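Side-chain contacts in Tetur07g02040 (Tetranychus urticae, PDB 6BDJ), which probably catalyses intradiol cleavage of aromatic rings, inserting both atoms of molecular oxygen with the help of a bound ferric iron: residues G43-E48 with G139-R144; G94-F99 with H147-I152; Q163-E168 with G194-F199. All blocks are in the same frame, centred on the assembly; numbering follows the deposited sequence. Where two conformers were deposited one is given.

Interaction 1 (G43-E48 with G139-R144); sequences GPYFIE and GHYPGR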
loop_
_atom_site.group_PDB
_atom_site.type_symbol
_atom_site.label_atom_id
_atom_site.label_comp_id
_atom_site.label_asym_id
_atom_site.label_seq_id
_atom_site.Cartn_x
_atom_site.Cartn_y
_atom_site.Cartn_z
ATOM N N GLY A 43 5.315 -9.321 0.942
ATOM C CA GLY A 43 6.709 -8.985 1.161
ATOM C C GLY A 43 7.075 -9.112 2.631
ATOM O O GLY A 43 6.250 -9.529 3.442
ATOM N N PRO A 44 8.309 -8.742 2.979
ATOM C CA PRO A 44 8.865 -9.001 4.306
ATOM C C PRO A 44 8.638 -7.962 5.386
ATOM O O PRO A 44 9.053 -8.185 6.518
ATOM C CB PRO A 44 10.379 -9.109 4.032
ATOM C CG PRO A 44 10.607 -8.570 2.644
ATOM C CD PRO A 44 9.294 -8.099 2.099
ATOM N N TYR A 45 8.016 -6.832 5.067
ATOM C CA TYR A 45 8.017 -5.708 5.999
ATOM C C TYR A 45 6.702 -5.352 6.662
ATOM O O TYR A 45 6.590 -4.250 7.243
ATOM C CB TYR A 45 8.636 -4.481 5.334
ATOM C CG TYR A 45 10.016 -4.757 4.751
ATOM C CD1 TYR A 45 11.014 -5.372 5.509
ATOM C CD2 TYR A 45 10.305 -4.433 3.437
ATOM C CE1 TYR A 45 12.275 -5.604 4.985
ATOM C CE2 TYR A 45 11.567 -4.672 2.883
ATOM C CZ TYR A 45 12.551 -5.251 3.665
ATOM O OH TYR A 45 13.786 -5.483 3.118
ATOM N N PHE A 46 5.737 -6.279 6.672
ATOM C CA PHE A 46 4.516 -6.040 7.444
ATOM C C PHE A 46 4.844 -6.064 8.913
ATOM O O PHE A 46 5.662 -6.888 9.370
ATOM C CB PHE A 46 3.407 -7.048 7.154
ATOM C CG PHE A 46 2.116 -6.753 7.876
ATOM C CD1 PHE A 46 1.470 -5.523 7.721
ATOM C CD2 PHE A 46 1.549 -7.690 8.740
ATOM C CE1 PHE A 46 0.298 -5.245 8.409
ATOM C CE2 PHE A 46 0.381 -7.425 9.407
ATOM C CZ PHE A 46 -0.254 -6.206 9.255
ATOM N N ILE A 47 4.212 -5.141 9.651
ATOM C CA ILE A 47 4.316 -5.084 11.105
ATOM C C ILE A 47 2.899 -5.029 11.620
ATOM O O ILE A 47 2.165 -4.068 11.393
ATOM C CB ILE A 47 5.108 -3.871 11.609
ATOM C CG1 ILE A 47 6.556 -3.962 11.145
ATOM C CG2 ILE A 47 5.110 -3.832 13.142
ATOM C CD1 ILE A 47 7.421 -2.748 11.504
ATOM N N GLU A 48 2.529 -6.088 12.316
ATOM C CA GLU A 48 1.161 -6.284 12.728
ATOM C C GLU A 48 0.908 -5.532 14.030
ATOM O O GLU A 48 1.047 -6.075 15.118
ATOM C CB GLU A 48 0.839 -7.767 12.862
ATOM C CG GLU A 48 -0.660 -7.971 12.995
ATOM C CD GLU A 48 -1.126 -9.425 12.919
ATOM O OE1 GLU A 48 -0.306 -10.358 12.733
ATOM O OE2 GLU A 48 -2.352 -9.601 13.041
ATOM N N GLY A 139 8.667 6.117 -2.185
ATOM C CA GLY A 139 9.920 5.869 -2.884
ATOM C C GLY A 139 9.907 4.408 -3.301
ATOM O O GLY A 139 8.857 3.763 -3.355
ATOM N N HIS A 140 11.065 3.866 -3.609
ATOM C CA HIS A 140 11.121 2.461 -3.902
ATOM C C HIS A 140 12.470 1.931 -3.686
ATOM O O HIS A 140 13.490 2.636 -3.737
ATOM C CB HIS A 140 10.783 2.172 -5.373
ATOM C CG HIS A 140 11.557 3.005 -6.351
ATOM N ND1 HIS A 140 12.756 2.600 -6.894
ATOM C CD2 HIS A 140 11.306 4.235 -6.855
ATOM C CE1 HIS A 140 13.206 3.547 -7.698
ATOM N NE2 HIS A 140 12.340 4.544 -7.699
ATOM N N TYR A 141 12.503 0.605 -3.658
ATOM C CA TYR A 141 13.692 -0.176 -3.535
ATOM C C TYR A 141 14.351 -0.335 -4.892
ATOM O O TYR A 141 13.818 0.121 -5.910
ATOM C CB TYR A 141 13.240 -1.562 -3.073
ATOM C CG TYR A 141 13.557 -1.861 -1.648
ATOM C CD1 TYR A 141 13.077 -1.061 -0.643
ATOM C CD2 TYR A 141 14.338 -2.947 -1.303
ATOM C CE1 TYR A 141 13.348 -1.335 0.677
ATOM C CE2 TYR A 141 14.626 -3.223 0.015
ATOM C CZ TYR A 141 14.127 -2.405 1.003
ATOM O OH TYR A 141 14.391 -2.637 2.336
ATOM N N PRO A 142 15.528 -1.052 -4.912
ATOM C CA PRO A 142 16.151 -1.480 -6.148
ATOM C C PRO A 142 15.595 -2.865 -6.432
ATOM O O PRO A 142 15.471 -3.696 -5.509
ATOM C CB PRO A 142 17.647 -1.550 -5.762
ATOM C CG PRO A 142 17.657 -1.808 -4.278
ATOM C CD PRO A 142 16.295 -1.581 -3.750
ATOM N N GLY A 143 15.202 -3.113 -7.667
ATOM C CA GLY A 143 14.587 -4.405 -7.998
ATOM C C GLY A 143 13.089 -4.440 -7.710
ATOM O O GLY A 143 12.492 -5.513 -7.659
ATOM N N ARG A 144 12.498 -3.262 -7.493
ATOM C CA ARG A 144 11.066 -3.116 -7.294
ATOM C C ARG A 144 10.578 -1.795 -7.865
ATOM O O ARG A 144 11.248 -0.765 -7.810
ATOM C CB ARG A 144 10.694 -3.153 -5.805
ATOM C CG ARG A 144 10.811 -4.516 -5.136
ATOM C CD ARG A 144 9.925 -5.595 -5.770
ATOM N NE ARG A 144 8.611 -5.122 -6.218
ATOM C CZ ARG A 144 7.481 -5.172 -5.505
ATOM N NH1 ARG A 144 6.356 -4.730 -6.046
ATOM N NH2 ARG A 144 7.470 -5.667 -4.266
#

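Interaction 2 (G94-F99 with H147-I152); sequences GIYSGF and HIHYRI. With FE (Fe (III) ion), chain C.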
loop_
_atom_site.group_PDB
_atom_site.type_symbol
_atom_site.label_atom_id
_atom_site.label_comp_id
_atom_site.label_asym_id
_atom_site.label_seq_id
_atom_site.Cartn_x
_atom_site.Cartn_y
_atom_site.Cartn_z
ATOM N N GLY A 94 13.451 4.818 -0.145
ATOM C CA GLY A 94 13.207 3.386 -0.109
ATOM C C GLY A 94 13.345 2.648 1.202
ATOM O O GLY A 94 13.520 1.421 1.178
ATOM N N ILE A 95 13.284 3.377 2.321
ATOM C CA ILE A 95 13.435 2.789 3.645
ATOM C C ILE A 95 12.062 2.499 4.261
ATOM O O ILE A 95 11.150 3.313 4.160
ATOM C CB ILE A 95 14.195 3.755 4.577
ATOM C CG1 ILE A 95 15.616 4.032 4.065
ATOM C CG2 ILE A 95 14.281 3.204 5.986
ATOM C CD1 ILE A 95 16.470 2.805 3.745
ATOM N N TYR A 96 11.937 1.321 4.861
ATOM C CA TYR A 96 10.760 0.940 5.612
ATOM C C TYR A 96 11.045 1.129 7.092
ATOM O O TYR A 96 12.066 0.662 7.594
ATOM C CB TYR A 96 10.426 -0.523 5.388
ATOM C CG TYR A 96 9.741 -0.788 4.069
ATOM C CD1 TYR A 96 8.380 -0.695 3.962
ATOM C CD2 TYR A 96 10.476 -1.104 2.934
ATOM C CE1 TYR A 96 7.730 -0.953 2.758
ATOM C CE2 TYR A 96 9.847 -1.368 1.718
ATOM C CZ TYR A 96 8.464 -1.300 1.636
ATOM O OH TYR A 96 7.849 -1.517 0.439
ATOM N N SER A 97 10.106 1.780 7.781
ATOM C CA SER A 97 10.155 1.967 9.229
ATOM C C SER A 97 10.122 0.618 9.911
ATOM O O SER A 97 9.443 -0.294 9.442
ATOM C CB SER A 97 9.022 2.847 9.694
ATOM O OG SER A 97 7.721 2.296 9.543
ATOM N N GLY A 98 10.950 0.469 10.942
ATOM C CA GLY A 98 11.186 -0.816 11.553
ATOM C C GLY A 98 12.325 -1.627 10.965
ATOM O O GLY A 98 12.877 -2.498 11.646
ATOM N N PHE A 99 12.669 -1.354 9.712
ATOM C CA PHE A 99 13.767 -2.031 9.018
ATOM C C PHE A 99 14.713 -0.980 8.435
ATOM O O PHE A 99 15.230 -1.126 7.350
ATOM C CB PHE A 99 13.161 -2.921 7.920
ATOM C CG PHE A 99 12.114 -3.872 8.439
ATOM C CD1 PHE A 99 12.475 -5.108 8.949
ATOM C CD2 PHE A 99 10.779 -3.514 8.445
ATOM C CE1 PHE A 99 11.528 -5.976 9.449
ATOM C CE2 PHE A 99 9.813 -4.378 8.940
ATOM C CZ PHE A 99 10.191 -5.612 9.450
ATOM N N HIS A 147 5.419 1.266 -5.023
ATOM C CA HIS A 147 4.142 0.737 -4.600
ATOM C C HIS A 147 3.870 1.007 -3.155
ATOM O O HIS A 147 4.785 1.337 -2.392
ATOM C CB HIS A 147 4.151 -0.767 -4.755
ATOM C CG HIS A 147 5.237 -1.427 -3.983
ATOM N ND1 HIS A 147 6.530 -1.508 -4.447
ATOM C CD2 HIS A 147 5.237 -2.010 -2.763
ATOM C CE1 HIS A 147 7.273 -2.161 -3.571
ATOM N NE2 HIS A 147 6.529 -2.424 -2.510
ATOM N N ILE A 148 2.604 0.812 -2.784
ATOM C CA ILE A 148 2.165 0.833 -1.402
ATOM C C ILE A 148 1.519 -0.506 -1.121
ATOM O O ILE A 148 0.639 -0.954 -1.885
ATOM C CB ILE A 148 1.125 1.934 -1.166
ATOM C CG1 ILE A 148 1.756 3.322 -1.385
ATOM C CG2 ILE A 148 0.551 1.854 0.263
ATOM C CD1 ILE A 148 0.774 4.492 -1.406
ATOM N N HIS A 149 1.917 -1.138 -0.028
ATOM C CA HIS A 149 1.265 -2.350 0.396
ATOM C C HIS A 149 0.008 -2.094 1.167
ATOM O O HIS A 149 -0.116 -1.051 1.817
ATOM C CB HIS A 149 2.130 -3.112 1.340
ATOM C CG HIS A 149 3.392 -3.597 0.761
ATOM N ND1 HIS A 149 3.536 -4.891 0.285
ATOM C CD2 HIS A 149 4.588 -2.995 0.622
ATOM C CE1 HIS A 149 4.779 -5.055 -0.125
ATOM N NE2 HIS A 149 5.430 -3.921 0.070
ATOM N N TYR A 150 -0.866 -3.101 1.189
ATOM C CA TYR A 150 -2.085 -3.053 1.980
ATOM C C TYR A 150 -2.508 -4.458 2.366
ATOM O O TYR A 150 -2.272 -5.422 1.628
ATOM C CB TYR A 150 -3.217 -2.313 1.255
ATOM C CG TYR A 150 -3.879 -3.099 0.152
ATOM C CD1 TYR A 150 -3.387 -3.070 -1.146
ATOM C CD2 TYR A 150 -5.002 -3.861 0.402
ATOM C CE1 TYR A 150 -3.995 -3.801 -2.163
ATOM C CE2 TYR A 150 -5.608 -4.602 -0.595
ATOM C CZ TYR A 150 -5.103 -4.571 -1.879
ATOM O OH TYR A 150 -5.739 -5.318 -2.861
ATOM N N ARG A 151 -3.124 -4.562 3.530
ATOM C CA ARG A 151 -3.606 -5.811 4.056
ATOM C C ARG A 151 -4.888 -5.535 4.801
ATOM O O ARG A 151 -4.979 -4.552 5.541
ATOM C CB ARG A 151 -2.553 -6.406 4.979
ATOM C CG ARG A 151 -3.031 -7.500 5.902
ATOM C CD ARG A 151 -1.832 -8.302 6.404
ATOM N NE ARG A 151 -2.176 -9.054 7.592
ATOM C CZ ARG A 151 -1.483 -10.046 8.157
ATOM N NH1 ARG A 151 -0.351 -10.518 7.637
ATOM N NH2 ARG A 151 -1.958 -10.598 9.281
ATOM N N ILE A 152 -5.890 -6.380 4.588
ATOM C CA ILE A 152 -7.244 -6.163 5.120
ATOM C C ILE A 152 -7.684 -7.302 6.009
ATOM O O ILE A 152 -7.673 -8.463 5.598
ATOM C CB ILE A 152 -8.276 -5.992 4.004
ATOM C CG1 ILE A 152 -7.807 -4.867 3.080
ATOM C CG2 ILE A 152 -9.646 -5.665 4.592
ATOM C CD1 ILE A 152 -8.534 -4.791 1.767
HETATM FE FE FE C . 7.604 -3.230 -0.443
HETATM O O HOH W 1 8.233 -4.968 0.690
#

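Interaction 3 (Q163-E168 with G194-F199); sequences QIFFDE and GEFTYF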
loop_
_atom_site.group_PDB
_atom_site.type_symbol
_atom_site.label_atom_id
_atom_site.label_comp_id
_atom_site.label_asym_id
_atom_site.label_seq_id
_atom_site.Cartn_x
_atom_site.Cartn_y
_atom_site.Cartn_z
ATOM N N GLN A 163 -1.003 -4.927 -3.259
ATOM C CA GLN A 163 -0.102 -3.836 -3.534
ATOM C C GLN A 163 -0.780 -2.870 -4.471
ATOM O O GLN A 163 -1.465 -3.274 -5.395
ATOM C CB GLN A 163 1.193 -4.352 -4.137
ATOM C CG GLN A 163 2.042 -5.090 -3.116
ATOM C CD GLN A 163 3.400 -5.531 -3.633
ATOM O OE1 GLN A 163 3.947 -4.941 -4.576
ATOM N NE2 GLN A 163 3.957 -6.563 -3.005
ATOM N N ILE A 164 -0.562 -1.588 -4.203
ATOM C CA ILE A 164 -1.090 -0.487 -4.979
ATOM C C ILE A 164 0.031 0.003 -5.890
ATOM O O ILE A 164 1.135 0.294 -5.432
ATOM C CB ILE A 164 -1.543 0.649 -4.052
ATOM C CG1 ILE A 164 -2.560 0.129 -3.034
ATOM C CG2 ILE A 164 -2.125 1.797 -4.861
ATOM C CD1 ILE A 164 -2.881 1.070 -1.899
ATOM N N PHE A 165 -0.263 0.105 -7.177
ATOM C CA PHE A 165 0.689 0.594 -8.171
ATOM C C PHE A 165 0.237 1.941 -8.715
ATOM O O PHE A 165 -0.892 2.368 -8.504
ATOM C CB PHE A 165 0.835 -0.454 -9.275
ATOM C CG PHE A 165 1.369 -1.769 -8.770
ATOM C CD1 PHE A 165 2.708 -1.908 -8.474
ATOM C CD2 PHE A 165 0.527 -2.846 -8.520
ATOM C CE1 PHE A 165 3.220 -3.101 -7.969
ATOM C CE2 PHE A 165 1.021 -4.052 -8.027
ATOM C CZ PHE A 165 2.379 -4.186 -7.768
ATOM N N PHE A 166 1.149 2.595 -9.421
ATOM C CA PHE A 166 0.913 3.929 -10.000
ATOM C C PHE A 166 1.026 3.892 -11.511
ATOM O O PHE A 166 1.798 3.087 -12.078
ATOM C CB PHE A 166 1.886 4.922 -9.397
ATOM C CG PHE A 166 1.720 5.046 -7.916
ATOM C CD1 PHE A 166 0.810 5.943 -7.395
ATOM C CD2 PHE A 166 2.383 4.187 -7.052
ATOM C CE1 PHE A 166 0.611 6.052 -6.016
ATOM C CE2 PHE A 166 2.187 4.275 -5.678
ATOM C CZ PHE A 166 1.294 5.215 -5.162
ATOM N N ASP A 167 0.240 4.748 -12.171
ATOM C CA ASP A 167 0.291 4.817 -13.637
ATOM C C ASP A 167 1.651 5.384 -14.019
ATOM O O ASP A 167 2.202 6.215 -13.279
ATOM C CB ASP A 167 -0.891 5.609 -14.231
ATOM C CG ASP A 167 -0.810 7.094 -13.938
ATOM O OD1 ASP A 167 -1.074 7.479 -12.778
ATOM O OD2 ASP A 167 -0.470 7.879 -14.865
ATOM N N GLU A 168 2.201 4.886 -15.124
ATOM C CA GLU A 168 3.600 5.130 -15.489
ATOM C C GLU A 168 3.871 6.613 -15.686
ATOM O O GLU A 168 4.927 7.108 -15.294
ATOM C CB GLU A 168 3.951 4.367 -16.763
ATOM N N GLY A 194 8.586 -8.551 -10.972
ATOM C CA GLY A 194 8.056 -9.905 -10.843
ATOM C C GLY A 194 6.634 -9.883 -10.304
ATOM O O GLY A 194 5.721 -10.473 -10.906
ATOM N N GLU A 195 6.447 -9.146 -9.205
ATOM C CA GLU A 195 5.167 -9.073 -8.526
ATOM C C GLU A 195 4.073 -8.454 -9.411
ATOM O O GLU A 195 2.982 -9.002 -9.494
ATOM C CB GLU A 195 5.276 -8.319 -7.185
ATOM C CG GLU A 195 6.342 -8.871 -6.145
ATOM C CD GLU A 195 5.750 -9.847 -5.006
ATOM O OE1 GLU A 195 6.237 -9.764 -3.828
ATOM O OE2 GLU A 195 4.799 -10.669 -5.271
ATOM N N PHE A 196 4.359 -7.327 -10.064
ATOM C CA PHE A 196 3.376 -6.634 -10.902
ATOM C C PHE A 196 2.924 -7.581 -12.027
ATOM O O PHE A 196 1.728 -7.729 -12.297
ATOM C CB PHE A 196 4.016 -5.380 -11.525
ATOM C CG PHE A 196 3.082 -4.566 -12.398
ATOM C CD1 PHE A 196 2.918 -4.869 -13.741
ATOM C CD2 PHE A 196 2.352 -3.496 -11.868
ATOM C CE1 PHE A 196 2.036 -4.130 -14.532
ATOM C CE2 PHE A 196 1.497 -2.742 -12.648
ATOM C CZ PHE A 196 1.329 -3.067 -13.990
ATOM N N THR A 197 3.903 -8.217 -12.663
ATOM C CA THR A 197 3.654 -9.128 -13.765
ATOM C C THR A 197 2.885 -10.364 -13.316
ATOM O O THR A 197 1.802 -10.670 -13.850
ATOM C CB THR A 197 5.000 -9.542 -14.403
ATOM O OG1 THR A 197 5.603 -8.397 -15.009
ATOM C CG2 THR A 197 4.811 -10.629 -15.466
ATOM N N TYR A 198 3.437 -11.076 -12.335
ATOM C CA TYR A 198 2.833 -12.342 -11.925
ATOM C C TYR A 198 1.451 -12.177 -11.315
ATOM O O TYR A 198 0.581 -12.992 -11.580
ATOM C CB TYR A 198 3.747 -13.170 -11.016
ATOM C CG TYR A 198 5.108 -13.513 -11.620
ATOM C CD1 TYR A 198 5.246 -14.098 -12.890
ATOM C CD2 TYR A 198 6.270 -13.299 -10.880
ATOM C CE1 TYR A 198 6.501 -14.420 -13.404
ATOM C CE2 TYR A 198 7.531 -13.609 -11.383
ATOM C CZ TYR A 198 7.645 -14.165 -12.633
ATOM O OH TYR A 198 8.898 -14.467 -13.075
ATOM N N PHE A 199 1.225 -11.118 -10.545
ATOM C CA PHE A 199 -0.019 -10.962 -9.747
ATOM C C PHE A 199 -0.964 -9.858 -10.253
ATOM O O PHE A 199 -1.679 -9.254 -9.459
ATOM C CB PHE A 199 0.352 -10.682 -8.263
ATOM C CG PHE A 199 1.135 -11.792 -7.611
ATOM C CD1 PHE A 199 2.532 -11.861 -7.728
ATOM C CD2 PHE A 199 0.491 -12.797 -6.916
ATOM C CE1 PHE A 199 3.244 -12.907 -7.180
ATOM C CE2 PHE A 199 1.211 -13.852 -6.350
ATOM C CZ PHE A 199 2.586 -13.903 -6.482
#

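Interaction 1 (G43-E48 with G139-R144)
Beside the non-heme iron(III) site of this intradiol dioxygenase, Tyr45 and Tyr141 bring their phenol ends together from two loops. Residues 43-48 precede strand 64-73, and residues 139-144 lie between strands 130-136 and 148-154. The side chains come from opposite directions, and Tyr45 OH ends 3.0 Å from Tyr141 OH. The rings meet obliquely, with planes at 42° and centroids 5.9 Å apart. Carbon adds a looser touch, Tyr45 CE2 lying 3.9 Å from Tyr141 CZ. Tyr45 sets its CG opposite the carbonyl carbon (chi1 -53°), and Pro44 CG sits over the centre of one face of its ring. The Tyr45 ring also meets those of Tyr96 and Phe99. Tyr141 is a known iron ligand of this protein, but not in this model. It was modelled in two conformers, so its approach to Tyr45 is less sure. With an alanine in place of Tyr45, the Tyr141 hydroxyl would probably lose its polar neighbour, and a gap would be likely to open beside Tyr96. The backbone of Tyr141 has its own tie: His140 ND1 donates to Tyr141 O at 2.9 Å, in the imidazole plane and nearly straight at 164°.

Interaction 2 (G94-F99 with H147-I152)
Tyr96, His147 and His149 are joined by a metal and not by any direct bond between them. An iron(III) ion gathers one tyrosine oxygen and two histidine nitrogens, the ligand types of the intradiol dioxygenase centre. Tyr96 OH binds the iron at 1.9 Å, the shortest of the metal bonds. His149 NE2 follows at 2.3 Å and His147 NE2 at 2.5 Å. A water completes the modelled set at 2.2 Å from the iron. Tyr96 OH lies 3.4 Å from both His147 NE2 and His149 NE2; these spacings come from the shared metal and are not hydrogen bonds. The iron lies off the phenol axis, with a bend at Tyr96 OH. The two histidines are two residues apart where the chain enters strand 148-154, so both can reach the same metal. His147 uses the position between its backbone N and carbonyl carbon (chi1 58°), which brings NE2 to the iron. Its ND1 bonds to Thr145 O, which helps fix the rotation of the ring. His149 stacks on Trp88. Tyr96 begins a type II turn that ends at Phe99, with Phe99 N bonded to Tyr96 O. Tyr141, the second tyrosine ligand of this protein, is not bound to the iron in this model. Tyr96 OH sits in the plane of the His149 ring, at its edge, 3.6 Å from His149 CD2.

Interaction 3 (Q163-E168 with G194-F199)
Aromatic packing carries most of this contact between residues 163-168 and 194-199. Phe196 turns its edge onto the face of Phe165 in a T-shaped pair, with planes at 82° and centroids 5.0 Å apart. Phe196 CD2 points at the middle of the Phe165 ring and comes 3.7 Å from Phe165 CG. This is possible because Phe196 swings its CG opposite the backbone N (chi1 -179°), which carries the ring out to Phe165. Phe165 CZ also reaches the helix backbone, 4.1 Å from Phe196 CA. The polar part is looser. Gln163 NE2 is 4.0 Å from Glu195 OE1, and no hydrogen bond joins them. The amide and carboxylate planes are 73° apart. The buried amide of Gln163 is satisfied by others: OE1 accepts from Arg144 NH1, and NE2 bonds to Gly41 O. These two bonds fix its rotation, and the side chain touches the iron ligands His147 and His149. Backbone bonds hold the helix itself, with Phe199 N on Glu195 O. Asp167, at the N-cap, starts helix 168-175 just after the strand. Strand 157-166 runs between strands 148-154 and 205-208 of the sheet, and the short helix 194-198 packs against its end through Phe165.

Overall arrangement
Interaction 2 is the buried one, and interactions 1 and 3 are only partly buried. Their chemistry differs accordingly: metal bonds in interaction 2, two phenols meeting obliquely in interaction 1, and a T-shaped phenylalanine pair in interaction 3. Interactions 1 and 2 share the iron site, and their centres are about 5 Å apart. Tyr45 CD2 packs 3.4 Å from Tyr96 CD2. Interactions 2 and 3 share the sheet, since strands 148-154 and 157-166 are neighbours in it, and Ile164 N probably bonds to Ile148 O. Arg144 links interaction 1 to interaction 3. It reaches Gln163, and its NE forms a salt bridge with Asp193, just before helix 194-198.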